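Actin-related protein 8 (Homo sapiens, PDB 4FO0) binds ATP with low basal ATPase activity and serves as a proposed core component of the INO80 chromatin remodelling complex, contributing to nucleosome binding. Local coordinates at residues 40-45 with 179-184; 44-49 with 132-137; 72-77 with 363-368. One frame throughout, in Å; residues are numbered along the deposited sequence.

Interaction 1 of 3, residues 40-45 with 179-184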
loop_
_atom_site.group_PDB
_atom_site.type_symbol
_atom_site.label_atom_id
_atom_site.label_comp_id
_atom_site.label_asym_id
_atom_site.label_seq_id
_atom_site.Cartn_x
_atom_site.Cartn_y
_atom_site.Cartn_z
ATOM N N ILE A 40 8.840 2.089 8.048
ATOM C CA ILE A 40 9.625 3.198 7.532
ATOM C C ILE A 40 9.092 3.648 6.186
ATOM O O ILE A 40 8.771 2.806 5.331
ATOM C CB ILE A 40 11.101 2.775 7.340
ATOM C CG1 ILE A 40 11.736 2.465 8.689
ATOM C CG2 ILE A 40 11.887 3.844 6.601
ATOM C CD1 ILE A 40 11.224 1.192 9.295
ATOM N N PRO A 41 8.993 4.969 5.989
ATOM C CA PRO A 41 8.720 5.507 4.643
ATOM C C PRO A 41 9.802 4.990 3.727
ATOM O O PRO A 41 10.980 5.212 3.973
ATOM C CB PRO A 41 8.862 7.022 4.816
ATOM C CG PRO A 41 8.614 7.249 6.310
ATOM C CD PRO A 41 9.130 6.020 7.009
ATOM N N HIS A 42 9.413 4.275 2.690
ATOM C CA HIS A 42 10.379 3.585 1.865
ATOM C C HIS A 42 10.923 4.536 0.803
ATOM O O HIS A 42 10.577 4.448 -0.386
ATOM C CB HIS A 42 9.694 2.389 1.236
ATOM C CG HIS A 42 10.639 1.420 0.631
ATOM N ND1 HIS A 42 10.793 1.287 -0.730
ATOM C CD2 HIS A 42 11.504 0.553 1.200
ATOM C CE1 HIS A 42 11.707 0.368 -0.972
ATOM N NE2 HIS A 42 12.147 -0.098 0.183
ATOM N N VAL A 43 11.764 5.460 1.252
ATOM C CA VAL A 43 12.189 6.600 0.446
ATOM C C VAL A 43 13.586 7.047 0.867
ATOM O O VAL A 43 14.012 6.811 2.003
ATOM C CB VAL A 43 11.225 7.784 0.628
ATOM C CG1 VAL A 43 11.206 8.214 2.093
ATOM C CG2 VAL A 43 11.604 8.968 -0.299
ATOM N N ILE A 44 14.302 7.686 -0.052
ATOM C CA ILE A 44 15.659 8.123 0.227
ATOM C C ILE A 44 15.947 9.456 -0.457
ATOM O O ILE A 44 15.559 9.686 -1.606
ATOM C CB ILE A 44 16.716 7.068 -0.203
ATOM C CG1 ILE A 44 18.125 7.605 0.034
ATOM C CG2 ILE A 44 16.582 6.726 -1.664
ATOM C CD1 ILE A 44 19.209 6.583 -0.150
ATOM N N ALA A 45 16.610 10.345 0.268
ATOM C CA ALA A 45 17.073 11.602 -0.311
ATOM C C ALA A 45 18.576 11.522 -0.543
ATOM O O ALA A 45 19.339 11.159 0.353
ATOM C CB ALA A 45 16.739 12.774 0.598
ATOM N N VAL A 179 20.750 0.768 0.768
ATOM C CA VAL A 179 20.949 1.832 1.733
ATOM C C VAL A 179 19.741 1.973 2.667
ATOM O O VAL A 179 19.897 2.062 3.887
ATOM C CB VAL A 179 21.269 3.161 1.048
ATOM C CG1 VAL A 179 21.290 4.301 2.062
ATOM C CG2 VAL A 179 22.603 3.060 0.335
ATOM N N ILE A 180 18.537 1.985 2.103
ATOM C CA ILE A 180 17.343 2.104 2.929
ATOM C C ILE A 180 17.198 0.919 3.899
ATOM O O ILE A 180 16.972 1.113 5.094
ATOM C CB ILE A 180 16.076 2.260 2.078
ATOM C CG1 ILE A 180 16.134 3.547 1.252
ATOM C CG2 ILE A 180 14.829 2.279 2.959
ATOM C CD1 ILE A 180 14.980 3.671 0.257
ATOM N N TRP A 181 17.336 -0.301 3.393
ATOM C CA TRP A 181 17.191 -1.475 4.238
ATOM C C TRP A 181 18.290 -1.583 5.278
ATOM O O TRP A 181 18.026 -1.934 6.419
ATOM C CB TRP A 181 17.111 -2.764 3.414
ATOM C CG TRP A 181 15.878 -2.822 2.596
ATOM C CD1 TRP A 181 14.955 -1.827 2.449
ATOM C CD2 TRP A 181 15.421 -3.916 1.792
ATOM N NE1 TRP A 181 13.955 -2.231 1.608
ATOM C CE2 TRP A 181 14.216 -3.508 1.184
ATOM C CE3 TRP A 181 15.915 -5.195 1.518
ATOM C CZ2 TRP A 181 13.493 -4.338 0.325
ATOM C CZ3 TRP A 181 15.196 -6.019 0.675
ATOM C CH2 TRP A 181 13.998 -5.588 0.083
ATOM N N SER A 182 19.521 -1.278 4.892
ATOM C CA SER A 182 20.621 -1.356 5.839
ATOM C C SER A 182 20.462 -0.334 6.958
ATOM O O SER A 182 20.626 -0.660 8.134
ATOM C CB SER A 182 21.938 -1.175 5.115
ATOM O OG SER A 182 21.983 -2.087 4.033
ATOM N N HIS A 183 20.131 0.897 6.594
ATOM C CA HIS A 183 19.865 1.940 7.581
ATOM C C HIS A 183 18.818 1.500 8.612
ATOM O O HIS A 183 18.962 1.767 9.802
ATOM C CB HIS A 183 19.423 3.233 6.880
ATOM C CG HIS A 183 19.007 4.321 7.817
ATOM N ND1 HIS A 183 19.915 5.133 8.464
ATOM C CD2 HIS A 183 17.779 4.726 8.226
ATOM C CE1 HIS A 183 19.261 5.996 9.227
ATOM N NE2 HIS A 183 17.964 5.771 9.099
ATOM N N ALA A 184 17.768 0.823 8.163
ATOM C CA ALA A 184 16.678 0.460 9.066
ATOM C C ALA A 184 17.123 -0.605 10.057
ATOM O O ALA A 184 16.770 -0.573 11.233
ATOM C CB ALA A 184 15.495 -0.021 8.291
#

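Interaction 2 of 3, residues 44-49 with 132-137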
loop_
_atom_site.group_PDB
_atom_site.type_symbol
_atom_site.label_atom_id
_atom_site.label_comp_id
_atom_site.label_asym_id
_atom_site.label_seq_id
_atom_site.Cartn_x
_atom_site.Cartn_y
_atom_site.Cartn_z
ATOM N N ILE A 44 14.302 7.686 -0.052
ATOM C CA ILE A 44 15.659 8.123 0.227
ATOM C C ILE A 44 15.947 9.456 -0.457
ATOM O O ILE A 44 15.559 9.686 -1.606
ATOM C CB ILE A 44 16.716 7.068 -0.203
ATOM C CG1 ILE A 44 18.125 7.605 0.034
ATOM C CG2 ILE A 44 16.582 6.726 -1.664
ATOM C CD1 ILE A 44 19.209 6.583 -0.150
ATOM N N ALA A 45 16.610 10.345 0.268
ATOM C CA ALA A 45 17.073 11.602 -0.311
ATOM C C ALA A 45 18.576 11.522 -0.543
ATOM O O ALA A 45 19.339 11.159 0.353
ATOM C CB ALA A 45 16.739 12.774 0.598
ATOM N N ARG A 46 18.992 11.852 -1.754
ATOM C CA ARG A 46 20.391 11.797 -2.104
ATOM C C ARG A 46 20.857 13.187 -2.451
ATOM O O ARG A 46 20.178 13.903 -3.202
ATOM C CB ARG A 46 20.604 10.857 -3.278
ATOM C CG ARG A 46 20.581 9.396 -2.890
ATOM C CD ARG A 46 21.246 8.566 -3.954
ATOM N NE ARG A 46 21.349 7.151 -3.591
ATOM C CZ ARG A 46 22.254 6.646 -2.762
ATOM N NH1 ARG A 46 23.137 7.440 -2.167
ATOM N NH2 ARG A 46 22.263 5.343 -2.519
ATOM N N ARG A 47 22.009 13.570 -1.897
ATOM C CA ARG A 47 22.567 14.895 -2.143
ATOM C C ARG A 47 23.038 15.021 -3.575
ATOM O O ARG A 47 23.271 14.023 -4.251
ATOM C CB ARG A 47 23.722 15.208 -1.191
ATOM C CG ARG A 47 24.100 16.688 -1.179
ATOM C CD ARG A 47 25.256 16.981 -0.240
ATOM N NE ARG A 47 24.856 17.795 0.905
ATOM C CZ ARG A 47 24.735 19.118 0.877
ATOM N NH1 ARG A 47 24.976 19.785 -0.243
ATOM N NH2 ARG A 47 24.360 19.776 1.967
ATOM N N HIS A 48 23.148 16.257 -4.044
ATOM C CA HIS A 48 23.808 16.521 -5.313
ATOM C C HIS A 48 25.305 16.450 -5.095
ATOM O O HIS A 48 25.780 16.655 -3.976
ATOM C CB HIS A 48 23.442 17.901 -5.823
ATOM C CG HIS A 48 22.028 18.009 -6.278
ATOM N ND1 HIS A 48 21.157 16.941 -6.232
ATOM C CD2 HIS A 48 21.327 19.046 -6.795
ATOM C CE1 HIS A 48 19.981 17.320 -6.700
ATOM N NE2 HIS A 48 20.059 18.592 -7.052
ATOM N N LYS A 49 26.052 16.157 -6.153
ATOM C CA LYS A 49 27.505 16.141 -6.046
ATOM C C LYS A 49 28.080 17.468 -6.546
ATOM O O LYS A 49 29.265 17.750 -6.353
ATOM C CB LYS A 49 28.100 14.958 -6.812
ATOM C CG LYS A 49 27.269 13.685 -6.755
ATOM C CD LYS A 49 26.020 13.794 -7.628
ATOM C CE LYS A 49 25.909 12.616 -8.593
ATOM N NZ LYS A 49 25.871 11.291 -7.900
ATOM N N PRO A 132 24.910 15.602 4.677
ATOM C CA PRO A 132 24.825 14.144 4.537
ATOM C C PRO A 132 24.767 13.766 3.063
ATOM O O PRO A 132 24.171 14.509 2.283
ATOM C CB PRO A 132 23.482 13.814 5.183
ATOM C CG PRO A 132 23.157 14.970 6.034
ATOM C CD PRO A 132 23.731 16.157 5.355
ATOM N N GLU A 133 25.366 12.645 2.674
ATOM C CA GLU A 133 25.251 12.214 1.283
ATOM C C GLU A 133 23.836 11.755 0.994
ATOM O O GLU A 133 23.386 11.795 -0.154
ATOM C CB GLU A 133 26.171 11.049 0.974
ATOM C CG GLU A 133 27.630 11.316 1.107
ATOM C CD GLU A 133 28.412 10.027 0.997
ATOM O OE1 GLU A 133 27.796 8.998 0.629
ATOM O OE2 GLU A 133 29.628 10.035 1.286
ATOM N N TYR A 134 23.154 11.280 2.034
ATOM C CA TYR A 134 21.771 10.855 1.897
ATOM C C TYR A 134 20.981 10.886 3.196
ATOM O O TYR A 134 21.535 10.996 4.296
ATOM C CB TYR A 134 21.699 9.448 1.314
ATOM C CG TYR A 134 22.287 8.403 2.222
ATOM C CD1 TYR A 134 23.523 7.837 1.948
ATOM C CD2 TYR A 134 21.612 7.987 3.362
ATOM C CE1 TYR A 134 24.065 6.874 2.773
ATOM C CE2 TYR A 134 22.153 7.032 4.201
ATOM C CZ TYR A 134 23.381 6.477 3.902
ATOM O OH TYR A 134 23.924 5.520 4.732
ATOM N N LEU A 135 19.667 10.764 3.046
ATOM C CA LEU A 135 18.767 10.710 4.172
ATOM C C LEU A 135 17.759 9.638 3.884
ATOM O O LEU A 135 17.448 9.361 2.726
ATOM C CB LEU A 135 18.098 12.075 4.377
ATOM C CG LEU A 135 19.116 13.090 4.906
ATOM C CD1 LEU A 135 18.931 14.443 4.295
ATOM C CD2 LEU A 135 19.023 13.163 6.405
ATOM N N VAL A 136 17.247 9.024 4.937
ATOM C CA VAL A 136 16.360 7.893 4.765
ATOM C C VAL A 136 15.045 8.064 5.494
ATOM O O VAL A 136 14.988 8.666 6.558
ATOM C CB VAL A 136 17.038 6.608 5.246
ATOM C CG1 VAL A 136 16.069 5.426 5.168
ATOM C CG2 VAL A 136 18.254 6.352 4.409
ATOM N N GLY A 137 13.985 7.529 4.903
ATOM C CA GLY A 137 12.697 7.461 5.564
ATOM C C GLY A 137 12.105 8.813 5.889
ATOM O O GLY A 137 12.047 9.715 5.047
#

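Interaction 3 of 3, residues 72-77 with 363-368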
loop_
_atom_site.group_PDB
_atom_site.type_symbol
_atom_site.label_atom_id
_atom_site.label_comp_id
_atom_site.label_asym_id
_atom_site.label_seq_id
_atom_site.Cartn_x
_atom_site.Cartn_y
_atom_site.Cartn_z
ATOM N N ASN A 72 -10.450 14.182 -18.284
ATOM C CA ASN A 72 -11.462 14.913 -17.559
ATOM C C ASN A 72 -12.846 14.313 -17.743
ATOM O O ASN A 72 -13.587 14.145 -16.775
ATOM C CB ASN A 72 -11.447 16.382 -17.943
ATOM C CG ASN A 72 -11.990 17.251 -16.850
ATOM O OD1 ASN A 72 -11.238 17.729 -15.999
ATOM N ND2 ASN A 72 -13.311 17.437 -16.834
ATOM N N GLU A 73 -13.186 13.975 -18.985
ATOM C CA GLU A 73 -14.449 13.306 -19.266
ATOM C C GLU A 73 -14.566 11.962 -18.551
ATOM O O GLU A 73 -15.597 11.666 -17.950
ATOM C CB GLU A 73 -14.630 13.099 -20.763
ATOM C CG GLU A 73 -15.797 12.190 -21.096
ATOM C CD GLU A 73 -16.458 12.535 -22.419
ATOM O OE1 GLU A 73 -15.753 13.058 -23.316
ATOM O OE2 GLU A 73 -17.684 12.288 -22.552
ATOM N N GLN A 74 -13.511 11.153 -18.629
ATOM C CA GLN A 74 -13.485 9.843 -17.980
ATOM C C GLN A 74 -13.749 9.972 -16.487
ATOM O O GLN A 74 -14.533 9.225 -15.902
ATOM C CB GLN A 74 -12.141 9.154 -18.222
ATOM C CG GLN A 74 -12.045 7.723 -17.686
ATOM C CD GLN A 74 -10.772 7.026 -18.141
ATOM O OE1 GLN A 74 -9.882 6.761 -17.348
ATOM N NE2 GLN A 74 -10.682 6.740 -19.432
ATOM N N ARG A 75 -13.094 10.947 -15.884
ATOM C CA ARG A 75 -13.279 11.266 -14.477
ATOM C C ARG A 75 -14.764 11.564 -14.188
ATOM O O ARG A 75 -15.379 10.934 -13.320
ATOM C CB ARG A 75 -12.364 12.446 -14.143
ATOM C CG ARG A 75 -12.183 12.788 -12.689
ATOM C CD ARG A 75 -11.103 13.869 -12.556
ATOM N NE ARG A 75 -9.789 13.325 -12.885
ATOM C CZ ARG A 75 -8.996 13.777 -13.854
ATOM N NH1 ARG A 75 -9.380 14.820 -14.601
ATOM N NH2 ARG A 75 -7.812 13.182 -14.064
ATOM N N GLN A 76 -15.333 12.512 -14.928
ATOM C CA GLN A 76 -16.769 12.814 -14.889
ATOM C C GLN A 76 -17.690 11.584 -14.928
ATOM O O GLN A 76 -18.596 11.428 -14.101
ATOM C CB GLN A 76 -17.132 13.696 -16.086
ATOM C CG GLN A 76 -16.599 15.096 -16.013
ATOM C CD GLN A 76 -17.041 15.778 -14.747
ATOM O OE1 GLN A 76 -17.060 15.161 -13.681
ATOM N NE2 GLN A 76 -17.421 17.050 -14.853
ATOM N N ASN A 77 -17.479 10.729 -15.922
ATOM C CA ASN A 77 -18.370 9.606 -16.134
ATOM C C ASN A 77 -18.257 8.587 -15.022
ATOM O O ASN A 77 -19.250 7.967 -14.636
ATOM C CB ASN A 77 -18.136 8.980 -17.512
ATOM C CG ASN A 77 -18.383 9.969 -18.659
ATOM O OD1 ASN A 77 -19.291 10.826 -18.612
ATOM N ND2 ASN A 77 -17.560 9.860 -19.694
ATOM N N TYR A 363 -15.107 2.154 -8.785
ATOM C CA TYR A 363 -15.294 2.783 -10.094
ATOM C C TYR A 363 -14.046 3.567 -10.507
ATOM O O TYR A 363 -14.084 4.785 -10.668
ATOM C CB TYR A 363 -16.541 3.676 -10.089
ATOM C CG TYR A 363 -17.769 2.893 -9.739
ATOM C CD1 TYR A 363 -18.496 2.235 -10.722
ATOM C CD2 TYR A 363 -18.183 2.765 -8.416
ATOM C CE1 TYR A 363 -19.609 1.487 -10.395
ATOM C CE2 TYR A 363 -19.290 2.023 -8.080
ATOM C CZ TYR A 363 -20.002 1.380 -9.076
ATOM O OH TYR A 363 -21.119 0.635 -8.761
ATOM N N PRO A 364 -12.930 2.853 -10.688
ATOM C CA PRO A 364 -11.611 3.455 -10.905
ATOM C C PRO A 364 -11.477 4.317 -12.169
ATOM O O PRO A 364 -10.456 4.976 -12.342
ATOM C CB PRO A 364 -10.682 2.234 -10.961
ATOM C CG PRO A 364 -11.564 1.094 -11.262
ATOM C CD PRO A 364 -12.851 1.387 -10.591
ATOM N N ALA A 365 -12.467 4.324 -13.046
ATOM C CA ALA A 365 -12.411 5.250 -14.170
ATOM C C ALA A 365 -12.425 6.670 -13.611
ATOM O O ALA A 365 -11.992 7.620 -14.259
ATOM C CB ALA A 365 -13.585 5.032 -15.090
ATOM N N THR A 366 -12.941 6.796 -12.394
ATOM C CA THR A 366 -13.076 8.081 -11.719
ATOM C C THR A 366 -11.722 8.756 -11.561
ATOM O O THR A 366 -11.628 9.982 -11.490
ATOM C CB THR A 366 -13.715 7.892 -10.318
ATOM O OG1 THR A 366 -14.958 7.207 -10.455
ATOM C CG2 THR A 366 -13.968 9.209 -9.637
ATOM N N PHE A 367 -10.671 7.943 -11.503
ATOM C CA PHE A 367 -9.304 8.444 -11.352
ATOM C C PHE A 367 -8.829 9.228 -12.555
ATOM O O PHE A 367 -7.884 10.006 -12.446
ATOM C CB PHE A 367 -8.336 7.302 -11.023
ATOM C CG PHE A 367 -8.580 6.701 -9.681
ATOM C CD1 PHE A 367 -8.969 7.509 -8.620
ATOM C CD2 PHE A 367 -8.476 5.345 -9.479
ATOM C CE1 PHE A 367 -9.219 6.964 -7.368
ATOM C CE2 PHE A 367 -8.722 4.795 -8.231
ATOM C CZ PHE A 367 -9.091 5.600 -7.174
ATOM N N GLY A 368 -9.501 9.027 -13.689
ATOM C CA GLY A 368 -9.191 9.721 -14.926
ATOM C C GLY A 368 -7.833 9.370 -15.503
ATOM O O GLY A 368 -7.213 10.194 -16.160
#

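Interaction 1 of 3, residues 40-45 with 179-184
Trp181 NE1 donates a hydrogen bond to His42 NE2 over 3.1 Å, with an angle of 153° at the hydrogen. The indole nitrogen lies practically in the imidazole plane, while the acceptor sits somewhat out of the indole plane. The rings meet rim to rim, their planes 52° apart, and neither covers the face of the other. Histidine suits the place because it offers a ring nitrogen at the end of a short, stiff side chain; its CG is anti to the backbone N (chi1 -166°), and the imidazole reaches across to the helix. Replacing His42 by an alanine would probably leave the buried indole N-H without its acceptor and open a gap beside the CG2 methyl of Ile180, which lies 4.1 Å from His42 CD2.

Beside this polar link the contact is apolar. Ile180 extends CD1 against the backbone carbonyl carbon of Val43, and the same methyl is 3.8 Å from Ile44 CB. Ile44 CD1 reaches Val179 CG1, also 3.8 Å away, the two side chains crossing at about a right angle. Isoleucine fits here, since Ile44 and Ile180 each present two methyls to different neighbours. His42 is the centre of an inverse gamma turn, closed by a weak bond from Val43 N to Pro41 O, which interrupts the strand. Trp181 also packs on Leu27 and on helix 211-225. The whole is helix-on-sheet packing of the actin fold, with helix 170-187 laid against strand 38-47 where that strand passes near the ATP site.

Interaction 2 of 3, residues 44-49 with 132-137
Strands 44-47 and 134-136 run antiparallel, their axes 4.5 Å apart at closest approach and their directions at 172°. Ala45 and Leu135 form a hydrogen-bonded pair, flanked by the non-hydrogen-bonded pairs Ile44 with Val136 and Arg46 with Tyr134. Ala45 N donates to Leu135 O over 2.8 Å; the return bond from Leu135 N to Ala45 O is less certain, because that oxygen is crowded in the model. Further on, Arg47 N gives an almost straight bond (178°) to Glu133 O, 2.8 Å away.

On one face the CD1 methyl of Ile44 lies 4.1 Å from Tyr134 CB and also sits over one face of the Arg46 guanidinium, toward its rim. Arg46 stretches from CG to NE and passes Tyr134 obliquely, with NH1 4.2 Å from ring atom CD1 and the two planes 77° apart. A long arginine suits this position, since its NE reaches Asp176 on helix 170-187 in a salt bridge. On the other face the small Ala45 CB meets Leu135 CB at 4.1 Å. The aliphatic part of Arg47 passes by Pro132 O, with CB 3.6 Å from that oxygen. Strand 149-152 pairs with strand 38-47 through backbone bonds of Ile44 and Arg46, making this an antiparallel portion of the large mixed sheet of the actin fold.

Interaction 3 of 3, residues 72-77 with 363-368
Arg75 and Gln74, neighbours on one helix, reach out to separate parts of the short 3-10 segment 364-367. Arg75 follows its carbonyls, while Gln74 meets the methyl of Ala365. The Arg75 chain starts with CG anti to the backbone N (chi1 -169°), which places that carbon beside Thr366 O, 3.1 Å away. Its bend at chi3 (-69°) then turns NE from the line of the chain. The guanidinium comes near two further carbonyls: Phe367 O lies at its edge, near its plane, 3.6 Å from NH2, and Gly368 O is 3.7 Å from the same nitrogen. Neither is hydrogen-bonded to it; NH2 bonds instead to Leu66 O. A long, flexible arginine suits this path, because its methylenes can run past backbone while its head finds an acceptor farther off. Gly368 matches it: a side chain there would run into Arg75 NH2, and its positive phi (66°) is readily adopted by a residue without CB.

Gln74 points at the segment, its second methylene, CG, 4.0 Å from Ala365 CB, a small residue that lets the helix approach. Thr366 turns away from the helix segment, its OG1 giving a 2.6 Å hydrogen bond to Tyr363 O that ties down the start of the turn. Beyond the contact, Thr366 and Phe367 pack on Cys286 of helix 280-293, and Arg75 touches Trp289 there. Tyr363 packs on a later part of helix 71-88, against Met81 and Ala85. The loop between helix 353-359 and strand 375-377 thus fits between helices 71-88 and 280-293.

Overall arrangement
Interactions 1 and 2 are neighbours, their centres about 10 Å apart. They share Ile44 and Ala45 of strand 38-47, and a probable hydrogen bond from Gly137 N to Val43 O (3.0 Å) joins them, as does packing of Val179 on Tyr134 and of His183 on Val136. Interaction 3 stands apart: its centre is about 35 Å from that of interaction 1, on the opposite side of the chain's centre, and about 37 Å from that of interaction 2. Interactions 1 and 3 lie near the bound ATP without touching it: the side chain of His42 is about 7 Å from it and that of Phe367 about 10 Å. Interaction 2 lies away from the nucleotide site.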